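Local atomic coordinates of dual function macrocyclase-peptidase POPB (Galerina marginata, PDB entry 5N4B), a protein that cleaves peptide bonds on the C-terminal side of proline and joins peptide ends into macrocycles during the biosynthesis of amanitin toxins in a mushroom. Residues Q60-Q65 with W716-R721; L689-K694 with N708-A713; I172-T177 with K213-Q218. The protein carries 1 engineered substitution. All blocks are in the same frame, centred on the assembly; numbering follows the deposited sequence.

Contact 1: residues Q60-Q65 with W716-R721; sequences QSYLDQ and WGFIAR
Tyr62 and Phe718 bring their rings together where the end of helix 46-64 meets the last helix of the chain, 705-722. The apolar part of the contact turns on Phe718. CE2 of Tyr62 lies 4.0 Å from CE1 of Phe718; the two side chains cross at about a right angle, and a single corner of the Phe718 ring, CE1, sits against the CD2-CE2 side of Tyr62. Leu63 adds its CD2 methyl, 4.1 Å from CB of Phe718 and near the plane of that ring, at its edge. Phe718 has CG anti to its backbone N (chi1 177°), which swings the ring across to meet both neighbours, although the bond leaving its CA does not itself aim at the other helix. A phenylalanine suits this buried spot; the tyrosine adds a ring that can pack on it from a partly exposed place. Pro687 touches both side chains, and Trp7 meets the Tyr62 ring edge-to-face.

In the fold, this is where sequence near the N-terminus returns to the C-terminal α/β-hydrolase domain of a prolyl oligopeptidase: 650 residues, among them the whole β-propeller, lie between the two segments.

The polar part involves Gln65 and Arg721, both exposed. Arg721, its chain bent at chi3 (-69°), reaches with NH2 to the backbone O of Gln65, a weak bond of 3.4 Å with an N-H...O angle of 133°. A water reinforces it, accepting from Arg721 NH1 at 2.9 Å and donating to Gln65 O at 3.2 Å. A long, flexible arginine can span such a gap to a backbone carbonyl. Gln65 OE1 is held separately, by the backbone N of Trp7.

Contact 2: residues L689-K694 with N708-A713; sequences LIKIDK and NVKDAA
The carboxylate of Asp711 is the flat group of this contact, and Lys691 meets it from above its plane: NZ lies 2.9 Å from OD1, with the donor 47° out of the plane. The other oxygen, OD2, is bound by Lys703, so each oxygen has its own lysine. This salt bridge joins strand 688-693, the outermost strand on its side of the mixed sheet of the α/β-hydrolase domain, to helix 705-722, the C-terminal helix that follows it in the chain.

Both residues point their CB toward the opposite segment. In Lys691, CG is anti to the carbonyl carbon and the chain then bends at chi3 (62°), which carries the ammonium to the carboxylate of Asp711. Lysine suits this position because its aliphatic part can lie on Leu655 of the neighbouring strand while its charged end crosses a wide gap: even the nearest pair of CA atoms, those of Lys691 and Asp711, are 9.6 Å apart.

Further charges surround the bridge. NZ of Lys710 comes within 4.3 Å of NZ of Lys691, but both ammoniums also pair with Asp714, one turn further along the helix, which probably offsets their repulsion. Likewise OD2 of Asp693 lies 4.6 Å from OD2 of Asp711, and Lys703 forms a salt bridge to both. The result is a network at the surface of the domain, away from the catalytic residues. One water completes the link, accepting from Lys691 NZ at 2.9 Å while donating to the backbone O of Asp711 at 2.8 Å.

Contact 3: residues I172-T177 with K213-Q218; sequences IYVRST and KGFLYQ
Phe215 holds CG between its backbone N and carbonyl carbon (chi1 53°), and this raises the ring from its strand toward Ile172 and Val174. Ile172 answers with CG2 anti to its own N and CG1 anti to its carbonyl carbon; both branches touch Phe215, and the longer one also reaches Tyr217. CG2 meets CZ of Phe215 at 3.7 Å, whereas CD1, at the end of the longer branch, lies 3.9 Å from CB of Tyr217. Val174 CG2 reaches Phe215 at the ring's edge, 3.7 Å from CE2 and near the plane. Branched aliphatic residues suit a β-strand and present methyls to the Phe215 ring; all four residues are buried. Tyr217 packs with its base, its hydroxyl being bonded to Asp249 and Gln246.

The strands run nearly antiparallel, at 159°, but their axes stay 10.7 Å apart, too far for backbone pairing: this is side-chain packing between consecutive blades of the β-propeller. Strand 170-176 is third in one four-stranded blade and 214-219 second in the next. Val198 and Phe201 of strand 198-201 touch both Ile172 and Tyr217, while Ala159 of strand 157-164 touches Ile172 and Phe215.

How the contacts relate
Contacts 1 and 2 are neighbours, their centres about 11 Å apart, and share helix 705-722. They touch directly: Leu689 CD1 packs against Tyr62 and Phe718, and Gln60 OE1 probably accepts a hydrogen bond from Lys710 NZ. Together they join helix 46-64, the C-terminal helix and the edge strand of the hydrolase sheet. Contact 3 stands apart in the β-propeller, about 46 Å from contact 1 and 36 Å from contact 2 between centres. Along the chain, contact 1 encloses the other two, with contact 3 closing before contact 2 opens. The N-terminal segment thus packs on the catalytic domain, while the propeller is inserted between.

Contact 1: residues Q60-Q65 with W716-R721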
loop_
_atom_site.group_PDB
_atom_site.type_symbol
_atom_site.label_atom_id
_atom_site.label_comp_id
_atom_site.label_asym_id
_atom_site.label_seq_id
_atom_site.Cartn_x
_atom_site.Cartn_y
_atom_site.Cartn_z
ATOM N N GLN A 60 1.656 27.410 -4.975
ATOM C CA GLN A 60 1.974 27.433 -6.395
ATOM C C GLN A 60 2.765 28.681 -6.768
ATOM O O GLN A 60 3.677 28.603 -7.594
ATOM C CB GLN A 60 0.711 27.379 -7.254
ATOM C CG GLN A 60 1.021 27.275 -8.755
ATOM C CD GLN A 60 1.775 26.037 -9.061
ATOM O OE1 GLN A 60 1.286 24.915 -8.816
ATOM N NE2 GLN A 60 2.991 26.191 -9.539
ATOM N N SER A 61 2.460 29.823 -6.146
ATOM C CA SER A 61 3.234 31.030 -6.402
ATOM C C SER A 61 4.708 30.808 -6.020
ATOM O O SER A 61 5.628 31.305 -6.688
ATOM C CB SER A 61 2.634 32.227 -5.664
ATOM O OG SER A 61 3.474 33.360 -5.788
ATOM N N TYR A 62 4.964 30.128 -4.911
ATOM C CA TYR A 62 6.335 29.858 -4.504
ATOM C C TYR A 62 7.023 28.942 -5.510
ATOM O O TYR A 62 8.138 29.234 -5.962
ATOM C CB TYR A 62 6.384 29.223 -3.111
ATOM C CG TYR A 62 7.779 29.080 -2.590
ATOM C CD1 TYR A 62 8.428 30.167 -2.104
ATOM C CD2 TYR A 62 8.454 27.884 -2.586
ATOM C CE1 TYR A 62 9.697 30.106 -1.632
ATOM C CE2 TYR A 62 9.780 27.831 -2.136
ATOM C CZ TYR A 62 10.375 28.950 -1.666
ATOM O OH TYR A 62 11.685 28.934 -1.174
ATOM N N LEU A 63 6.375 27.847 -5.868
ATOM C CA LEU A 63 6.938 26.920 -6.840
ATOM C C LEU A 63 7.206 27.593 -8.189
ATOM O O LEU A 63 8.179 27.235 -8.868
ATOM C CB LEU A 63 6.004 25.704 -6.976
ATOM C CG LEU A 63 5.852 24.875 -5.665
ATOM C CD1 LEU A 63 4.630 23.956 -5.812
ATOM C CD2 LEU A 63 7.097 24.123 -5.329
ATOM N N ASP A 64 6.341 28.540 -8.588
ATOM C CA ASP A 64 6.522 29.277 -9.850
ATOM C C ASP A 64 7.829 30.029 -9.912
ATOM O O ASP A 64 8.299 30.321 -11.026
ATOM C CB ASP A 64 5.415 30.333 -10.005
ATOM C CG ASP A 64 4.059 29.780 -10.394
ATOM O OD1 ASP A 64 3.977 28.624 -10.833
ATOM O OD2 ASP A 64 3.051 30.549 -10.254
ATOM N N GLN A 65 8.437 30.353 -8.779
ATOM C CA GLN A 65 9.733 31.033 -8.725
ATOM C C GLN A 65 10.892 30.129 -9.124
ATOM O O GLN A 65 11.968 30.646 -9.429
ATOM C CB GLN A 65 10.016 31.565 -7.317
ATOM C CG GLN A 65 8.965 32.542 -6.776
ATOM C CD GLN A 65 9.216 32.946 -5.304
ATOM O OE1 GLN A 65 8.295 33.419 -4.632
ATOM N NE2 GLN A 65 10.451 32.764 -4.810
ATOM N N TRP A 716 10.021 17.115 -5.659
ATOM C CA TRP A 716 11.467 16.944 -5.674
ATOM C C TRP A 716 12.160 18.258 -6.008
ATOM O O TRP A 716 13.261 18.526 -5.514
ATOM C CB TRP A 716 11.878 15.813 -6.630
ATOM C CG TRP A 716 11.313 14.480 -6.252
ATOM C CD1 TRP A 716 10.527 13.668 -7.034
ATOM C CD2 TRP A 716 11.455 13.808 -4.996
ATOM N NE1 TRP A 716 10.189 12.537 -6.339
ATOM C CE2 TRP A 716 10.722 12.603 -5.078
ATOM C CE3 TRP A 716 12.126 14.113 -3.812
ATOM C CZ2 TRP A 716 10.653 11.690 -4.024
ATOM C CZ3 TRP A 716 12.053 13.213 -2.763
ATOM C CH2 TRP A 716 11.331 12.015 -2.874
ATOM N N GLY A 717 11.523 19.102 -6.809
ATOM C CA GLY A 717 12.083 20.434 -7.057
ATOM C C GLY A 717 12.067 21.310 -5.819
ATOM O O GLY A 717 13.027 22.051 -5.550
ATOM N N PHE A 718 11.003 21.210 -5.045
ATOM C CA PHE A 718 10.930 21.938 -3.777
ATOM C C PHE A 718 12.063 21.507 -2.869
ATOM O O PHE A 718 12.749 22.332 -2.266
ATOM C CB PHE A 718 9.574 21.728 -3.121
ATOM C CG PHE A 718 9.444 22.384 -1.758
ATOM C CD1 PHE A 718 8.975 23.680 -1.693
ATOM C CD2 PHE A 718 9.754 21.714 -0.616
ATOM C CE1 PHE A 718 8.846 24.350 -0.472
ATOM C CE2 PHE A 718 9.626 22.360 0.621
ATOM C CZ PHE A 718 9.166 23.656 0.682
ATOM N N ILE A 719 12.250 20.200 -2.746
ATOM C CA ILE A 719 13.315 19.688 -1.910
ATOM C C ILE A 719 14.659 20.177 -2.429
ATOM O O ILE A 719 15.511 20.626 -1.659
ATOM C CB ILE A 719 13.244 18.159 -1.826
ATOM C CG1 ILE A 719 12.087 17.714 -0.922
ATOM C CG2 ILE A 719 14.573 17.600 -1.312
ATOM C CD1 ILE A 719 11.762 16.266 -1.004
ATOM N N ALA A 720 14.900 20.069 -3.741
ATOM C CA ALA A 720 16.201 20.450 -4.283
ATOM C C ALA A 720 16.523 21.906 -3.993
ATOM O O ALA A 720 17.636 22.239 -3.552
ATOM C CB ALA A 720 16.268 20.199 -5.785
ATOM N N ARG A 721 15.560 22.791 -4.208
ATOM C CA ARG A 721 15.799 24.215 -3.936
ATOM C C ARG A 721 16.013 24.454 -2.446
ATOM O O ARG A 721 16.920 25.200 -2.059
ATOM C CB ARG A 721 14.643 25.063 -4.462
ATOM C CG ARG A 721 14.824 26.501 -4.065
ATOM C CD ARG A 721 14.220 27.479 -5.009
ATOM N NE ARG A 721 14.960 27.493 -6.267
ATOM C CZ ARG A 721 14.805 28.444 -7.171
ATOM N NH1 ARG A 721 15.478 28.399 -8.318
ATOM N NH2 ARG A 721 13.954 29.430 -6.921
HETATM O O HOH W 1 14.607 29.465 -10.835
#

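Contact 2: residues L689-K694 with N708-A713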
loop_
_atom_site.group_PDB
_atom_site.type_symbol
_atom_site.label_atom_id
_atom_site.label_comp_id
_atom_site.label_asym_id
_atom_site.label_seq_id
_atom_site.Cartn_x
_atom_site.Cartn_y
_atom_site.Cartn_z
ATOM N N LEU A 689 4.333 25.409 3.576
ATOM C CA LEU A 689 3.343 25.486 2.510
ATOM C C LEU A 689 2.516 24.206 2.421
ATOM O O LEU A 689 2.937 23.137 2.902
ATOM C CB LEU A 689 4.008 25.644 1.153
ATOM C CG LEU A 689 4.954 26.821 1.051
ATOM C CD1 LEU A 689 5.682 26.750 -0.280
ATOM C CD2 LEU A 689 4.220 28.114 1.238
ATOM N N ILE A 690 1.325 24.294 1.821
ATOM C CA ILE A 690 0.487 23.120 1.575
ATOM C C ILE A 690 -0.129 23.203 0.188
ATOM O O ILE A 690 -0.632 24.261 -0.230
ATOM C CB ILE A 690 -0.587 22.901 2.669
ATOM C CG1 ILE A 690 -1.354 21.604 2.406
ATOM C CG2 ILE A 690 -1.547 24.106 2.753
ATOM C CD1 ILE A 690 -2.197 21.207 3.618
ATOM N N LYS A 691 -0.077 22.068 -0.523
ATOM C CA LYS A 691 -0.763 21.850 -1.792
ATOM C C LYS A 691 -1.981 20.984 -1.537
ATOM O O LYS A 691 -1.915 20.016 -0.775
ATOM C CB LYS A 691 0.145 21.092 -2.758
ATOM C CG LYS A 691 1.139 21.913 -3.431
ATOM C CD LYS A 691 2.000 21.038 -4.375
ATOM C CE LYS A 691 1.198 20.375 -5.478
ATOM N NZ LYS A 691 2.017 19.620 -6.486
ATOM N N ILE A 692 -3.085 21.293 -2.217
ATOM C CA ILE A 692 -4.373 20.657 -1.979
ATOM C C ILE A 692 -4.954 20.317 -3.341
ATOM O O ILE A 692 -5.450 21.208 -4.048
ATOM C CB ILE A 692 -5.331 21.548 -1.181
ATOM C CG1 ILE A 692 -4.658 21.960 0.145
ATOM C CG2 ILE A 692 -6.621 20.767 -0.943
ATOM C CD1 ILE A 692 -5.157 23.197 0.825
ATOM N N ASP A 693 -4.922 19.048 -3.710
ATOM C CA ASP A 693 -5.508 18.637 -4.985
ATOM C C ASP A 693 -7.016 18.534 -4.813
ATOM O O ASP A 693 -7.480 17.730 -4.007
ATOM C CB ASP A 693 -4.897 17.312 -5.429
ATOM C CG ASP A 693 -5.352 16.874 -6.841
ATOM O OD1 ASP A 693 -6.425 17.308 -7.306
ATOM O OD2 ASP A 693 -4.636 16.082 -7.496
ATOM N N LYS A 694 -7.778 19.317 -5.578
ATOM C CA LYS A 694 -9.231 19.410 -5.375
ATOM C C LYS A 694 -10.037 18.461 -6.256
ATOM O O LYS A 694 -11.263 18.484 -6.194
ATOM C CB LYS A 694 -9.654 20.862 -5.507
ATOM C CG LYS A 694 -9.133 21.625 -4.270
ATOM C CD LYS A 694 -9.510 23.060 -4.217
ATOM C CE LYS A 694 -9.199 23.605 -2.837
ATOM N NZ LYS A 694 -9.461 25.046 -2.839
ATOM N N ASN A 708 0.556 13.049 -11.851
ATOM C CA ASN A 708 1.567 12.423 -10.996
ATOM C C ASN A 708 2.955 12.957 -11.336
ATOM O O ASN A 708 3.750 13.285 -10.446
ATOM C CB ASN A 708 1.492 10.906 -11.099
ATOM C CG ASN A 708 0.366 10.326 -10.257
ATOM O OD1 ASN A 708 -0.057 10.928 -9.274
ATOM N ND2 ASN A 708 -0.108 9.143 -10.633
ATOM N N VAL A 709 3.265 13.111 -12.633
ATOM C CA VAL A 709 4.583 13.637 -13.028
ATOM C C VAL A 709 4.749 15.070 -12.571
ATOM O O VAL A 709 5.810 15.453 -12.032
ATOM C CB VAL A 709 4.764 13.484 -14.549
ATOM C CG1 VAL A 709 5.966 14.314 -15.022
ATOM C CG2 VAL A 709 4.913 12.002 -14.925
ATOM N N LYS A 710 3.717 15.887 -12.765
ATOM C CA LYS A 710 3.777 17.279 -12.370
ATOM C C LYS A 710 3.966 17.388 -10.871
ATOM O O LYS A 710 4.804 18.169 -10.398
ATOM C CB LYS A 710 2.491 17.978 -12.827
ATOM C CG LYS A 710 2.522 19.491 -12.718
ATOM C CD LYS A 710 2.086 20.042 -11.362
ATOM C CE LYS A 710 2.035 21.587 -11.374
ATOM N NZ LYS A 710 1.689 22.125 -10.025
ATOM N N ASP A 711 3.228 16.589 -10.109
ATOM C CA ASP A 711 3.344 16.627 -8.655
ATOM C C ASP A 711 4.712 16.141 -8.199
ATOM O O ASP A 711 5.276 16.707 -7.258
ATOM C CB ASP A 711 2.252 15.796 -7.999
ATOM C CG ASP A 711 0.868 16.474 -8.055
ATOM O OD1 ASP A 711 0.767 17.696 -8.320
ATOM O OD2 ASP A 711 -0.115 15.686 -7.929
ATOM N N ALA A 712 5.291 15.127 -8.860
ATOM C CA ALA A 712 6.628 14.677 -8.505
ATOM C C ALA A 712 7.652 15.783 -8.747
ATOM O O ALA A 712 8.552 16.010 -7.926
ATOM C CB ALA A 712 6.983 13.413 -9.293
ATOM N N ALA A 713 7.540 16.485 -9.868
ATOM C CA ALA A 713 8.476 17.562 -10.132
ATOM C C ALA A 713 8.368 18.668 -9.087
ATOM O O ALA A 713 9.382 19.232 -8.659
ATOM C CB ALA A 713 8.245 18.107 -11.536
HETATM O O HOH W 2 3.744 17.676 -5.138
#

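Contact 3: residues I172-T177 with K213-Q218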
loop_
_atom_site.group_PDB
_atom_site.type_symbol
_atom_site.label_atom_id
_atom_site.label_comp_id
_atom_site.label_asym_id
_atom_site.label_seq_id
_atom_site.Cartn_x
_atom_site.Cartn_y
_atom_site.Cartn_z
ATOM N N ILE A 172 -19.068 -3.784 -8.443
ATOM C CA ILE A 172 -18.523 -4.932 -9.164
ATOM C C ILE A 172 -19.460 -5.248 -10.305
ATOM O O ILE A 172 -20.685 -5.389 -10.123
ATOM C CB ILE A 172 -18.336 -6.158 -8.266
ATOM C CG1 ILE A 172 -17.437 -5.830 -7.071
ATOM C CG2 ILE A 172 -17.734 -7.275 -9.104
ATOM C CD1 ILE A 172 -17.441 -6.971 -6.025
ATOM N N TYR A 173 -18.874 -5.371 -11.491
ATOM C CA TYR A 173 -19.518 -5.789 -12.722
ATOM C C TYR A 173 -18.916 -7.115 -13.165
ATOM O O TYR A 173 -17.853 -7.530 -12.683
ATOM C CB TYR A 173 -19.356 -4.724 -13.846
ATOM C CG TYR A 173 -19.978 -3.415 -13.470
ATOM C CD1 TYR A 173 -21.333 -3.211 -13.636
ATOM C CD2 TYR A 173 -19.229 -2.411 -12.899
ATOM C CE1 TYR A 173 -21.893 -2.024 -13.279
ATOM C CE2 TYR A 173 -19.799 -1.210 -12.525
ATOM C CZ TYR A 173 -21.145 -1.031 -12.730
ATOM O OH TYR A 173 -21.731 0.165 -12.321
ATOM N N VAL A 174 -19.635 -7.813 -14.055
ATOM C CA VAL A 174 -19.215 -9.104 -14.552
ATOM C C VAL A 174 -19.413 -9.133 -16.056
ATOM O O VAL A 174 -20.478 -8.741 -16.571
ATOM C CB VAL A 174 -19.990 -10.266 -13.911
ATOM C CG1 VAL A 174 -19.453 -11.648 -14.395
ATOM C CG2 VAL A 174 -19.989 -10.151 -12.391
ATOM N N ARG A 175 -18.416 -9.648 -16.743
ATOM C CA ARG A 175 -18.520 -9.841 -18.184
ATOM C C ARG A 175 -17.900 -11.161 -18.606
ATOM O O ARG A 175 -17.008 -11.702 -17.961
ATOM C CB ARG A 175 -17.886 -8.695 -19.013
ATOM C CG ARG A 175 -16.362 -8.670 -18.893
ATOM C CD ARG A 175 -15.744 -7.371 -19.372
ATOM N NE ARG A 175 -16.150 -7.043 -20.719
ATOM C CZ ARG A 175 -17.004 -6.077 -21.050
ATOM N NH1 ARG A 175 -17.551 -5.255 -20.175
ATOM N NH2 ARG A 175 -17.331 -5.945 -22.318
ATOM N N SER A 176 -18.410 -11.705 -19.713
ATOM C CA SER A 176 -17.815 -12.881 -20.310
ATOM C C SER A 176 -16.392 -12.588 -20.757
ATOM O O SER A 176 -16.101 -11.512 -21.292
ATOM C CB SER A 176 -18.633 -13.276 -21.549
ATOM O OG SER A 176 -17.931 -14.312 -22.239
ATOM N N THR A 177 -15.497 -13.560 -20.584
ATOM C CA THR A 177 -14.145 -13.436 -21.084
ATOM C C THR A 177 -14.062 -13.379 -22.604
ATOM O O THR A 177 -12.993 -13.059 -23.141
ATOM C CB THR A 177 -13.239 -14.538 -20.511
ATOM O OG1 THR A 177 -13.714 -15.868 -20.830
ATOM C CG2 THR A 177 -13.194 -14.374 -19.021
ATOM N N LYS A 213 -19.775 -20.308 -10.050
ATOM C CA LYS A 213 -21.149 -19.832 -10.115
ATOM C C LYS A 213 -21.303 -18.424 -9.569
ATOM O O LYS A 213 -22.313 -17.771 -9.829
ATOM C CB LYS A 213 -22.053 -20.783 -9.304
ATOM C CG LYS A 213 -22.138 -22.196 -9.858
ATOM C CD LYS A 213 -23.088 -23.022 -9.009
ATOM C CE LYS A 213 -23.386 -24.391 -9.626
ATOM N NZ LYS A 213 -24.078 -25.235 -8.587
ATOM N N GLY A 214 -20.342 -17.964 -8.787
ATOM C CA GLY A 214 -20.500 -16.690 -8.111
ATOM C C GLY A 214 -19.252 -16.390 -7.315
ATOM O O GLY A 214 -18.297 -17.172 -7.291
ATOM N N PHE A 215 -19.318 -15.281 -6.596
ATOM C CA PHE A 215 -18.193 -14.836 -5.809
ATOM C C PHE A 215 -18.609 -14.162 -4.526
ATOM O O PHE A 215 -19.689 -13.587 -4.400
ATOM C CB PHE A 215 -17.282 -13.882 -6.611
ATOM C CG PHE A 215 -17.990 -12.715 -7.227
ATOM C CD1 PHE A 215 -18.257 -11.582 -6.476
ATOM C CD2 PHE A 215 -18.379 -12.738 -8.551
ATOM C CE1 PHE A 215 -18.934 -10.487 -7.044
ATOM C CE2 PHE A 215 -19.056 -11.657 -9.097
ATOM C CZ PHE A 215 -19.342 -10.557 -8.329
ATOM N N LEU A 216 -17.728 -14.270 -3.566
ATOM C CA LEU A 216 -17.884 -13.588 -2.291
ATOM C C LEU A 216 -17.212 -12.231 -2.353
ATOM O O LEU A 216 -16.159 -12.064 -2.984
ATOM C CB LEU A 216 -17.279 -14.391 -1.130
ATOM C CG LEU A 216 -18.023 -15.714 -0.884
ATOM C CD1 LEU A 216 -17.280 -16.859 -1.474
ATOM C CD2 LEU A 216 -18.318 -15.920 0.507
ATOM N N TYR A 217 -17.796 -11.271 -1.649
ATOM C CA TYR A 217 -17.352 -9.884 -1.592
ATOM C C TYR A 217 -17.926 -9.243 -0.332
ATOM O O TYR A 217 -19.019 -9.594 0.121
ATOM C CB TYR A 217 -17.812 -9.128 -2.842
ATOM C CG TYR A 217 -19.293 -8.883 -2.881
ATOM C CD1 TYR A 217 -20.200 -9.890 -3.234
ATOM C CD2 TYR A 217 -19.793 -7.685 -2.462
ATOM C CE1 TYR A 217 -21.552 -9.667 -3.197
ATOM C CE2 TYR A 217 -21.158 -7.459 -2.405
ATOM C CZ TYR A 217 -22.031 -8.456 -2.750
ATOM O OH TYR A 217 -23.411 -8.229 -2.672
ATOM N N GLN A 218 -17.187 -8.282 0.218
ATOM C CA GLN A 218 -17.641 -7.529 1.378
ATOM C C GLN A 218 -18.377 -6.278 0.923
ATOM O O GLN A 218 -17.892 -5.523 0.071
ATOM C CB GLN A 218 -16.489 -7.147 2.277
ATOM C CG GLN A 218 -16.967 -6.330 3.489
ATOM C CD GLN A 218 -15.874 -6.209 4.494
ATOM O OE1 GLN A 218 -15.927 -6.836 5.541
ATOM N NE2 GLN A 218 -14.824 -5.462 4.168
#